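Local structure of teichoic acid D-alanine hydrolase (5ZH8) at residues 118-123 with 257-262; 338-343 with 388-393. The protein hydrolyses D-alanyl esters on wall and lipoteichoic acids of Staphylococcus aureus, and affects cell wall structure, autolysis and methicillin resistance. All coordinates share one frame; numbering follows the deposited sequence.

Contact 1. Residues 118-123 with 257-262; sequences TPNTMF and KKYLAK
Two connecting segments of a beta-lactamase-like fold run parallel here and meet in a single beta bridge, with the CA atoms of M122 and L260 5.0 Å apart. The bridge has two backbone bonds, both to M122. Its N donates to Y259 O over 2.8 Å, almost straight at hydrogen but above the carbonyl plane, and its O accepts a bond from A261 N over 2.9 Å, nearly along the C=O axis. A type I turn, T118 to T121, leads into the bridge, and T118 N closes it further by donating to T121 OG1.

N120 and Y259 make the main side-chain contact, lying alongside and pointing the same way with amide and ring planes 24° apart. N120 CB sits over one face of the Y259 ring, 3.8 Å from its centroid, in a CH-pi contact, while K258 CB lies over the opposite face. The N120 amide is held elsewhere: OD1 accepts a bond from L65 N and ND2 donates to S63 O, so the group flanking the ring is fixed from the N-terminal side of the chain.

M122, its side chain bent at chi3 (74°), crosses obliquely past Y259 and L260, so that SD comes 4.0 Å from L260 CD1. Around this side chain stand F256, Y289 and T291. Beyond the bridge F123 enters strand 123-124, just ahead of helix 129-142. A261 CB points toward segment 118-123, where it meets T121 CG2 at 3.7 Å and rests off-centre against the F123 ring, 3.8 Å from CD2.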
# COMPACT_ATOMS: atom_id res chain seq x y z
N THR A 118 18.02 6.48 12.92
CA THR A 118 18.82 7.65 13.27
C THR A 118 18.92 8.53 12.04
O THR A 118 18.44 8.15 10.97
CB THR A 118 20.22 7.23 13.73
OG1 THR A 118 20.91 6.59 12.65
CG2 THR A 118 20.13 6.25 14.88
N PRO A 119 19.53 9.72 12.18
CA PRO A 119 19.80 10.53 10.98
C PRO A 119 20.71 9.83 9.97
O PRO A 119 20.67 10.16 8.79
CB PRO A 119 20.46 11.79 11.55
CG PRO A 119 19.90 11.92 12.92
CD PRO A 119 19.76 10.50 13.42
N ASN A 120 21.51 8.88 10.43
CA ASN A 120 22.37 8.08 9.55
C ASN A 120 21.62 7.04 8.72
O ASN A 120 22.15 6.57 7.71
CB ASN A 120 23.48 7.40 10.35
CG ASN A 120 24.76 8.19 10.34
OD1 ASN A 120 25.10 8.86 11.32
ND2 ASN A 120 25.47 8.14 9.22
N THR A 121 20.42 6.67 9.14
CA THR A 121 19.62 5.69 8.41
C THR A 121 19.33 6.14 6.98
O THR A 121 18.84 7.26 6.75
CB THR A 121 18.27 5.43 9.10
OG1 THR A 121 18.50 5.07 10.47
CG2 THR A 121 17.52 4.32 8.40
N MET A 122 19.63 5.25 6.03
CA MET A 122 19.42 5.50 4.61
C MET A 122 18.23 4.67 4.14
O MET A 122 18.17 3.47 4.40
CB MET A 122 20.67 5.13 3.82
CG MET A 122 21.89 5.94 4.21
SD MET A 122 23.46 5.19 3.77
CE MET A 122 23.51 5.43 2.00
N PHE A 123 17.30 5.31 3.45
CA PHE A 123 16.06 4.67 3.01
C PHE A 123 16.05 4.47 1.51
O PHE A 123 16.56 5.29 0.77
CB PHE A 123 14.86 5.52 3.42
CG PHE A 123 14.71 5.68 4.90
CD1 PHE A 123 15.47 6.61 5.58
CD2 PHE A 123 13.82 4.89 5.61
CE1 PHE A 123 15.34 6.76 6.94
CE2 PHE A 123 13.69 5.04 6.97
CZ PHE A 123 14.45 5.97 7.64
N LYS A 257 26.07 -0.60 4.35
CA LYS A 257 25.14 -1.68 4.73
C LYS A 257 24.60 -1.55 6.16
O LYS A 257 23.43 -1.86 6.42
CB LYS A 257 25.80 -3.06 4.55
CG LYS A 257 25.86 -3.51 3.11
CD LYS A 257 26.32 -4.96 2.99
CE LYS A 257 26.58 -5.33 1.54
NZ LYS A 257 25.36 -5.26 0.70
N LYS A 258 25.45 -1.08 7.06
CA LYS A 258 25.10 -0.79 8.45
C LYS A 258 23.85 0.09 8.59
O LYS A 258 23.10 -0.05 9.54
CB LYS A 258 26.28 -0.07 9.11
CG LYS A 258 26.46 -0.29 10.59
CD LYS A 258 27.69 0.45 11.10
CE LYS A 258 28.95 0.12 10.29
NZ LYS A 258 30.22 0.54 10.93
N TYR A 259 23.66 1.01 7.65
CA TYR A 259 22.65 2.05 7.75
C TYR A 259 21.45 1.88 6.80
O TYR A 259 20.51 2.68 6.82
CB TYR A 259 23.32 3.42 7.53
CG TYR A 259 24.35 3.78 8.60
CD1 TYR A 259 24.00 3.81 9.95
CD2 TYR A 259 25.66 4.08 8.26
CE1 TYR A 259 24.92 4.13 10.93
CE2 TYR A 259 26.60 4.41 9.24
CZ TYR A 259 26.22 4.43 10.57
OH TYR A 259 27.12 4.75 11.56
N LEU A 260 21.46 0.82 6.00
CA LEU A 260 20.39 0.60 5.02
C LEU A 260 19.13 0.09 5.71
O LEU A 260 19.13 -0.99 6.29
CB LEU A 260 20.84 -0.36 3.91
CG LEU A 260 21.48 0.21 2.62
CD1 LEU A 260 22.38 1.43 2.82
CD2 LEU A 260 22.22 -0.89 1.89
N ALA A 261 18.05 0.87 5.62
CA ALA A 261 16.80 0.56 6.29
C ALA A 261 16.08 -0.63 5.67
O ALA A 261 16.18 -0.87 4.47
CB ALA A 261 15.88 1.77 6.29
N LYS A 262 15.35 -1.35 6.50
CA LYS A 262 14.50 -2.44 6.06
C LYS A 262 13.07 -1.91 5.99
O LYS A 262 12.63 -1.18 6.87
CB LYS A 262 14.58 -3.61 7.05
CG LYS A 262 16.00 -4.11 7.28
CD LYS A 262 16.09 -5.17 8.37
CE LYS A 262 15.67 -6.55 7.88
NZ LYS A 262 15.75 -7.57 8.97

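Contact 2. Residues 338-343 with 388-393; sequences TLNRLN and PYNTKG
N340 and N390 cross at about a right angle, their amide planes 43° apart, and meet tip to tip. N390 ND2 donates to N340 OD1 over 2.8 Å; the acceptor lies in the amide plane of N390, and the donor approaches nearly along the N340 C=O axis. In both residues CG is anti to the carbonyl carbon. N340 opens strand 340-346 of the large antiparallel sheet, whereas N390 belongs to the C-terminal tail after helix 371-382.

Y389 turns the other way, with CG anti to the backbone N (chi1 -176°). Its ring also crosses N340 at about a right angle, ring and amide planes 66° apart, and presents its edge to that amide, CE2 lying 3.6 Å from N340 OD1. Nearer the backbone, Y389 CB packs 3.5 Å from T338 C, and CD2 lies 3.8 Å from L339 CA. The far end of the ring is held by D357, which hydrogen-bonds Y389 OH.

N340 ND2 also bonds L317 O and Y355 OH, and N390 ND2 also bonds K336 O. Both carbonyls can only accept, consistent with N340 OD1 receiving the N390 bond. Neutral amides thus fasten the tail to the start of inner strand 340-346, a linkage that should depend little on pH.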
# COMPACT_ATOMS: atom_id res chain seq x y z
N THR A 338 1.78 24.94 -5.57
CA THR A 338 2.18 25.44 -4.25
C THR A 338 3.49 24.86 -3.76
O THR A 338 3.98 25.25 -2.70
CB THR A 338 1.11 25.11 -3.19
OG1 THR A 338 1.01 23.69 -3.06
CG2 THR A 338 -0.23 25.66 -3.58
N LEU A 339 4.07 23.94 -4.54
CA LEU A 339 5.21 23.14 -4.07
C LEU A 339 5.83 22.30 -5.17
O LEU A 339 5.21 22.08 -6.21
CB LEU A 339 4.76 22.21 -2.94
CG LEU A 339 3.59 21.26 -3.26
CD1 LEU A 339 4.06 19.97 -3.92
CD2 LEU A 339 2.79 20.94 -1.99
N ASN A 340 7.06 21.86 -4.94
CA ASN A 340 7.70 20.82 -5.76
C ASN A 340 7.70 19.53 -4.96
O ASN A 340 7.90 19.55 -3.74
CB ASN A 340 9.14 21.20 -6.15
CG ASN A 340 9.20 22.23 -7.26
OD1 ASN A 340 8.21 22.89 -7.59
ND2 ASN A 340 10.38 22.39 -7.85
N ARG A 341 7.50 18.41 -5.65
CA ARG A 341 7.30 17.14 -4.99
C ARG A 341 8.16 16.03 -5.59
O ARG A 341 8.27 15.91 -6.81
CB ARG A 341 5.82 16.76 -5.07
CG ARG A 341 5.49 15.33 -4.68
CD ARG A 341 3.99 15.10 -4.76
NE ARG A 341 3.60 13.80 -4.21
CZ ARG A 341 3.63 12.65 -4.89
NH1 ARG A 341 4.04 12.62 -6.15
NH2 ARG A 341 3.24 11.53 -4.30
N LEU A 342 8.77 15.23 -4.71
CA LEU A 342 9.34 13.93 -5.09
C LEU A 342 8.69 12.85 -4.24
O LEU A 342 8.29 13.10 -3.10
CB LEU A 342 10.86 13.89 -4.88
CG LEU A 342 11.72 14.69 -5.86
CD1 LEU A 342 11.79 16.14 -5.45
CD2 LEU A 342 13.12 14.12 -5.94
N ASN A 343 8.60 11.65 -4.80
CA ASN A 343 8.03 10.52 -4.08
C ASN A 343 8.43 9.20 -4.72
O ASN A 343 8.44 9.06 -5.94
CB ASN A 343 6.50 10.64 -4.03
CG ASN A 343 5.87 9.48 -3.30
OD1 ASN A 343 5.74 9.49 -2.08
ND2 ASN A 343 5.44 8.49 -4.05
N PRO A 388 0.88 30.15 -3.36
CA PRO A 388 1.42 30.11 -4.71
C PRO A 388 2.94 29.99 -4.74
O PRO A 388 3.62 30.68 -4.00
CB PRO A 388 0.99 31.45 -5.30
CG PRO A 388 -0.24 31.79 -4.55
CD PRO A 388 0.02 31.32 -3.16
N TYR A 389 3.44 29.11 -5.61
CA TYR A 389 4.87 28.89 -5.75
C TYR A 389 5.29 28.90 -7.22
O TYR A 389 6.13 29.70 -7.61
CB TYR A 389 5.26 27.57 -5.08
CG TYR A 389 6.75 27.29 -5.09
CD1 TYR A 389 7.67 28.27 -4.71
CD2 TYR A 389 7.24 26.04 -5.47
CE1 TYR A 389 9.03 28.02 -4.72
CE2 TYR A 389 8.61 25.78 -5.48
CZ TYR A 389 9.49 26.78 -5.11
OH TYR A 389 10.83 26.53 -5.10
N ASN A 390 4.70 28.02 -8.01
CA ASN A 390 4.92 27.98 -9.46
C ASN A 390 3.64 28.40 -10.15
O ASN A 390 2.55 28.19 -9.62
CB ASN A 390 5.30 26.57 -9.92
CG ASN A 390 6.55 26.05 -9.25
OD1 ASN A 390 7.54 26.77 -9.12
ND2 ASN A 390 6.52 24.79 -8.82
N THR A 391 3.77 28.98 -11.34
CA THR A 391 2.64 29.50 -12.10
C THR A 391 2.50 28.76 -13.41
O THR A 391 3.39 28.79 -14.25
CB THR A 391 2.79 31.00 -12.37
OG1 THR A 391 3.01 31.69 -11.14
CG2 THR A 391 1.54 31.56 -13.04
N LYS A 392 1.37 28.08 -13.57
CA LYS A 392 1.07 27.31 -14.77
C LYS A 392 1.06 28.22 -16.00
O LYS A 392 0.42 29.26 -15.98
CB LYS A 392 -0.31 26.64 -14.61
CG LYS A 392 -0.69 25.67 -15.72
CD LYS A 392 -2.06 25.08 -15.44
CE LYS A 392 -2.37 23.92 -16.37
NZ LYS A 392 -3.74 23.39 -16.15
N GLY A 393 1.77 27.82 -17.06
CA GLY A 393 1.78 28.55 -18.33
C GLY A 393 2.90 29.57 -18.51
O GLY A 393 3.30 29.84 -19.64

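Overall arrangement
Contact 1 closes before contact 2 opens along the chain, and the two lie on opposite sides of its centre, with centres 30 Å apart and nearest atoms about 11 Å apart. They do not touch, yet contact 1 packs against the large antiparallel sheet, whereas contact 2 includes one of its strands. F123 of contact 1 packs on Q349 and F351 of strand 349-355, the neighbour of strand 340-346, which carries contact 2. Contact 1 thus joins two connecting segments beside the sheet, while contact 2 ties the C-terminal tail to the start of a strand. Farther along that strand, R341 and N343 pack on S268 and N267 of the second subunit, so this part of the sheet also adjoins the dimer interface.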